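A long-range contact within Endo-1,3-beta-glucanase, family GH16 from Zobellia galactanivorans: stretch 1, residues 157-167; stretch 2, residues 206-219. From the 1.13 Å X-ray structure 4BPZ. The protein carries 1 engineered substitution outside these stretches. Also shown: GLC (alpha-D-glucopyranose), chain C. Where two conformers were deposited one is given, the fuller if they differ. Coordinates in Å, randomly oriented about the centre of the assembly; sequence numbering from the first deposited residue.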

# COMPACT_ATOMS: atom_id res chain seq x y z
N ILE A 157 -0.53 5.89 -10.32
CA ILE A 157 -1.63 5.01 -10.60
C ILE A 157 -2.60 4.94 -9.46
O ILE A 157 -2.18 4.97 -8.26
N ALA A 158 -3.89 4.88 -9.74
CA ALA A 158 -4.97 4.59 -8.72
C ALA A 158 -5.71 3.47 -9.41
O ALA A 158 -6.05 3.52 -10.51
N HIS A 159 -6.03 2.41 -8.71
CA HIS A 159 -6.68 1.24 -9.31
C HIS A 159 -7.40 0.28 -8.38
O HIS A 159 -6.86 -0.11 -7.38
N PHE A 160 -8.57 -0.13 -8.73
CA PHE A 160 -9.44 -0.96 -7.93
C PHE A 160 -9.41 -2.37 -8.42
O PHE A 160 -9.43 -2.58 -9.66
N HIS A 161 -9.43 -3.30 -7.51
CA HIS A 161 -9.44 -4.75 -7.85
C HIS A 161 -10.48 -5.42 -7.00
O HIS A 161 -10.41 -5.31 -5.75
N TRP A 162 -11.43 -6.13 -7.61
CA TRP A 162 -12.48 -6.75 -6.82
C TRP A 162 -13.19 -7.76 -7.65
O TRP A 162 -13.03 -7.83 -8.88
N SER A 163 -13.92 -8.65 -7.02
CA SER A 163 -14.95 -9.42 -7.72
C SER A 163 -16.29 -9.05 -7.13
O SER A 163 -16.39 -8.74 -5.94
N ASP A 164 -17.29 -8.95 -7.99
CA ASP A 164 -18.65 -8.64 -7.57
C ASP A 164 -19.12 -9.69 -6.54
O ASP A 164 -18.77 -10.87 -6.66
N LEU A 165 -19.90 -9.32 -5.56
CA LEU A 165 -20.34 -10.29 -4.55
C LEU A 165 -21.19 -11.37 -5.14
O LEU A 165 -21.24 -12.48 -4.62
N ASN A 166 -21.87 -11.04 -6.22
CA ASN A 166 -22.78 -12.04 -6.71
C ASN A 166 -22.14 -12.74 -7.92
O ASN A 166 -22.78 -13.58 -8.45
N SER A 167 -20.86 -12.44 -8.26
CA SER A 167 -20.10 -13.16 -9.31
C SER A 167 -18.64 -13.53 -8.98
O SER A 167 -18.01 -12.97 -8.13
N LEU A 206 -8.31 14.52 -9.24
CA LEU A 206 -8.92 13.20 -9.18
C LEU A 206 -8.19 12.26 -10.11
O LEU A 206 -8.05 12.53 -11.30
N VAL A 207 -7.72 11.14 -9.56
CA VAL A 207 -7.12 10.11 -10.39
C VAL A 207 -8.18 9.17 -10.90
O VAL A 207 -8.20 8.82 -12.10
N TYR A 208 -9.07 8.75 -10.04
CA TYR A 208 -10.18 7.89 -10.47
C TYR A 208 -11.29 7.96 -9.41
O TYR A 208 -11.00 8.06 -8.21
N GLU A 209 -12.52 7.86 -9.86
CA GLU A 209 -13.68 7.64 -9.01
C GLU A 209 -14.47 6.49 -9.49
O GLU A 209 -14.90 6.46 -10.65
N LEU A 210 -14.77 5.58 -8.57
CA LEU A 210 -15.56 4.39 -8.82
C LEU A 210 -16.81 4.45 -8.02
O LEU A 210 -16.76 4.64 -6.79
N LYS A 211 -17.96 4.35 -8.66
CA LYS A 211 -19.23 4.25 -7.97
C LYS A 211 -19.28 3.04 -7.07
O LYS A 211 -18.87 1.95 -7.46
N ASN A 212 -19.76 3.22 -5.84
CA ASN A 212 -19.94 2.11 -4.92
C ASN A 212 -21.32 1.48 -5.03
O ASN A 212 -22.24 2.11 -5.56
N SER A 213 -21.47 0.24 -4.62
CA SER A 213 -22.76 -0.40 -4.60
C SER A 213 -22.60 -1.56 -3.61
O SER A 213 -21.50 -2.10 -3.34
N GLN A 214 -23.73 -2.11 -3.21
CA GLN A 214 -23.72 -3.33 -2.34
C GLN A 214 -23.21 -4.58 -3.04
O GLN A 214 -22.93 -5.55 -2.36
N ASN A 215 -23.12 -4.59 -4.36
CA ASN A 215 -22.55 -5.72 -5.03
C ASN A 215 -21.03 -5.67 -5.05
O ASN A 215 -20.44 -6.52 -5.69
N THR A 216 -20.37 -4.67 -4.40
CA THR A 216 -18.89 -4.59 -4.35
C THR A 216 -18.42 -4.94 -2.91
O THR A 216 -19.19 -4.78 -2.01
N PRO A 217 -17.18 -5.33 -2.70
CA PRO A 217 -16.65 -5.53 -1.34
C PRO A 217 -16.17 -4.25 -0.66
O PRO A 217 -15.30 -4.32 0.36
N TYR A 218 -16.77 -3.13 -0.96
CA TYR A 218 -16.34 -1.83 -0.46
C TYR A 218 -17.34 -1.24 0.52
O TYR A 218 -17.53 -0.05 0.63
N ASN A 219 -18.01 -2.14 1.30
CA ASN A 219 -18.99 -1.71 2.35
C ASN A 219 -18.73 -2.42 3.64
O ASN A 219 -19.61 -2.49 4.52

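Strands 157-163 and 206-211 run in nearly the same direction, 12° apart, and pack through their side chains. In the first strand Ala-158, Phe-160 and Trp-162 point toward the other stretch, while His-159 and His-161 point away. Ala-158 is small, and Val-207 (chi1 t) packs against it: Ala-158 CB lies 3.4 Å from Val-207 CG1.

Leu-210 (t, p) is a bump that fits between two aromatic rings. Its CB sits over the face of Phe-160 (m), 4.0 Å from the ring centroid. Its CD2 lies over the six-membered ring of Trp-162 (p), 4.1 Å from that centroid. Tyr-208 (t) adds its CD2, 3.8 Å from Phe-160 CE1.

Tyr-218 (m) starts sideways, but its end reaches in. It turns an edge toward the face of the Trp-162 five-membered ring, and its OH lies 3.7 Å from Phe-160 CB. Pro-217 CD packs 3.6 Å from Trp-162 CD1. Leu-165 CD1 comes within 4.1 Å of the same Pro-217 CD.

Beyond the strands, Leu-165 N donates a hydrogen bond to Asn-215 O (2.9 Å). Trp-162 NE1 donates a hydrogen bond to Asp-164 OD1 (2.9 Å), which ties the indole to its own stretch. His-161 (m) faces the bound glucose instead, with His-161 CE1 3.4 Å from GLC O2.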

# COMPACT_ATOMS: atom_id res chain seq x y z
CB ILE A 157 -1.03 3.59 -10.71
CG1 ILE A 157 -0.11 3.47 -11.97
CG2 ILE A 157 -2.10 2.50 -10.66
CD1 ILE A 157 0.87 2.29 -11.86
CB ALA A 158 -5.93 5.79 -8.58
CB HIS A 159 -5.61 0.37 -9.74
CG HIS A 159 -5.81 -0.10 -11.06
ND1 HIS A 159 -6.34 -1.28 -11.43
CD2 HIS A 159 -5.48 0.56 -12.23
CE1 HIS A 159 -6.32 -1.34 -12.80
NE2 HIS A 159 -5.77 -0.26 -13.26
CB PHE A 160 -10.90 -0.38 -8.01
CG PHE A 160 -11.03 1.00 -7.47
CD1 PHE A 160 -10.75 2.15 -8.21
CD2 PHE A 160 -11.43 1.19 -6.10
CE1 PHE A 160 -10.85 3.42 -7.65
CE2 PHE A 160 -11.55 2.44 -5.59
CZ PHE A 160 -11.26 3.57 -6.33
CB HIS A 161 -8.09 -5.41 -7.59
CG HIS A 161 -6.92 -4.80 -8.29
ND1 HIS A 161 -6.25 -3.64 -7.92
CD2 HIS A 161 -6.38 -5.15 -9.49
CE1 HIS A 161 -5.28 -3.39 -8.82
NE2 HIS A 161 -5.35 -4.30 -9.74
CB TRP A 162 -13.47 -5.75 -6.26
CG TRP A 162 -14.47 -5.22 -7.22
CD1 TRP A 162 -15.82 -5.63 -7.30
CD2 TRP A 162 -14.30 -4.17 -8.22
NE1 TRP A 162 -16.45 -4.87 -8.22
CE2 TRP A 162 -15.62 -3.94 -8.80
CE3 TRP A 162 -13.23 -3.42 -8.64
CZ2 TRP A 162 -15.83 -3.07 -9.87
CZ3 TRP A 162 -13.41 -2.50 -9.68
CH2 TRP A 162 -14.72 -2.38 -10.33
CB SER A 163 -14.71 -10.92 -7.72
OG SER A 163 -14.52 -11.44 -6.43
CB ASP A 164 -19.56 -8.53 -8.77
CG ASP A 164 -19.80 -7.07 -9.14
OD1 ASP A 164 -18.98 -6.05 -8.93
OD2 ASP A 164 -20.89 -6.99 -9.61
CB LEU A 165 -21.13 -9.57 -3.44
CG LEU A 165 -20.27 -9.29 -2.21
CD1 LEU A 165 -19.24 -8.50 -2.92
CD2 LEU A 165 -20.90 -8.49 -1.09
CB ASN A 166 -24.12 -11.44 -6.96
CG ASN A 166 -24.13 -10.53 -8.14
OD1 ASN A 166 -23.08 -10.36 -8.82
ND2 ASN A 166 -25.33 -9.93 -8.44
CB SER A 167 -20.11 -12.41 -10.63
OG SER A 167 -18.81 -11.91 -10.91
CB LEU A 206 -10.39 13.33 -9.54
CG LEU A 206 -11.14 11.97 -9.46
CD1 LEU A 206 -11.44 11.58 -8.02
CD2 LEU A 206 -12.47 12.05 -10.27
CB VAL A 207 -6.00 9.36 -9.62
CG1 VAL A 207 -5.29 8.45 -10.55
CG2 VAL A 207 -5.01 10.35 -9.00
CB TYR A 208 -9.73 6.41 -10.65
CG TYR A 208 -10.63 5.63 -11.57
CD1 TYR A 208 -10.49 5.72 -12.95
CD2 TYR A 208 -11.66 4.82 -11.07
CE1 TYR A 208 -11.35 5.03 -13.80
CE2 TYR A 208 -12.52 4.09 -11.89
CZ TYR A 208 -12.34 4.19 -13.31
OH TYR A 208 -13.11 3.48 -14.14
CB GLU A 209 -14.54 8.93 -8.98
CG GLU A 209 -15.89 8.75 -8.33
CD GLU A 209 -16.66 10.01 -8.22
OE1 GLU A 209 -16.12 11.11 -8.46
OE2 GLU A 209 -17.86 9.96 -7.85
CB LEU A 210 -14.76 3.15 -8.43
CG LEU A 210 -15.53 1.82 -8.61
CD1 LEU A 210 -15.99 1.57 -10.07
CD2 LEU A 210 -14.66 0.68 -8.12
CB LYS A 211 -20.34 4.20 -9.04
CG LYS A 211 -21.71 4.10 -8.45
CD LYS A 211 -22.73 4.03 -9.59
CE LYS A 211 -24.11 3.85 -9.05
NZ LYS A 211 -24.50 5.04 -8.23
CB ASN A 212 -19.66 2.61 -3.48
CG ASN A 212 -19.29 1.49 -2.50
OD1 ASN A 212 -18.97 1.84 -1.30
ND2 ASN A 212 -19.23 0.30 -2.90
CB SER A 213 -23.21 -0.95 -5.99
OG SER A 213 -22.60 -2.17 -6.28
CB GLN A 214 -25.10 -3.53 -1.72
CG GLN A 214 -25.30 -2.53 -0.56
CD GLN A 214 -24.45 -2.93 0.70
OE1 GLN A 214 -24.13 -4.09 0.91
NE2 GLN A 214 -23.98 -1.96 1.43
CB ASN A 215 -23.10 -5.79 -6.45
CG ASN A 215 -23.18 -7.21 -7.00
OD1 ASN A 215 -23.15 -7.38 -8.20
ND2 ASN A 215 -23.22 -8.21 -6.14
CB THR A 216 -18.37 -3.06 -4.43
OG1 THR A 216 -18.54 -2.35 -3.16
CG2 THR A 216 -18.86 -2.30 -5.47
CB PRO A 217 -15.53 -6.54 -1.57
CG PRO A 217 -15.10 -6.26 -3.00
CD PRO A 217 -16.29 -5.84 -3.77
CB TYR A 218 -16.07 -0.85 -1.59
CG TYR A 218 -15.01 -1.36 -2.58
CD1 TYR A 218 -13.71 -1.55 -2.17
CD2 TYR A 218 -15.31 -1.64 -3.90
CE1 TYR A 218 -12.73 -1.96 -3.06
CE2 TYR A 218 -14.35 -2.06 -4.77
CZ TYR A 218 -13.07 -2.22 -4.40
OH TYR A 218 -12.08 -2.58 -5.30
CB ASN A 219 -20.44 -1.90 1.86
CG ASN A 219 -20.67 -1.04 0.62
OD1 ASN A 219 -20.78 0.19 0.66
ND2 ASN A 219 -20.63 -1.75 -0.50
C1 GLC C . -2.59 -3.82 -6.38
C2 GLC C . -2.36 -5.29 -6.86
C3 GLC C . -1.59 -6.01 -5.74
C4 GLC C . -0.35 -5.29 -5.42
C5 GLC C . -0.81 -3.97 -4.85
C6 GLC C . 0.32 -3.06 -4.43
O1 GLC C . -3.63 -3.70 -5.43
O2 GLC C . -3.63 -5.85 -7.10
O3 GLC C . -1.28 -7.40 -6.19
O4 GLC C . 0.43 -6.05 -4.47
O5 GLC C . -1.53 -3.27 -5.89
O6 GLC C . 1.18 -2.74 -5.52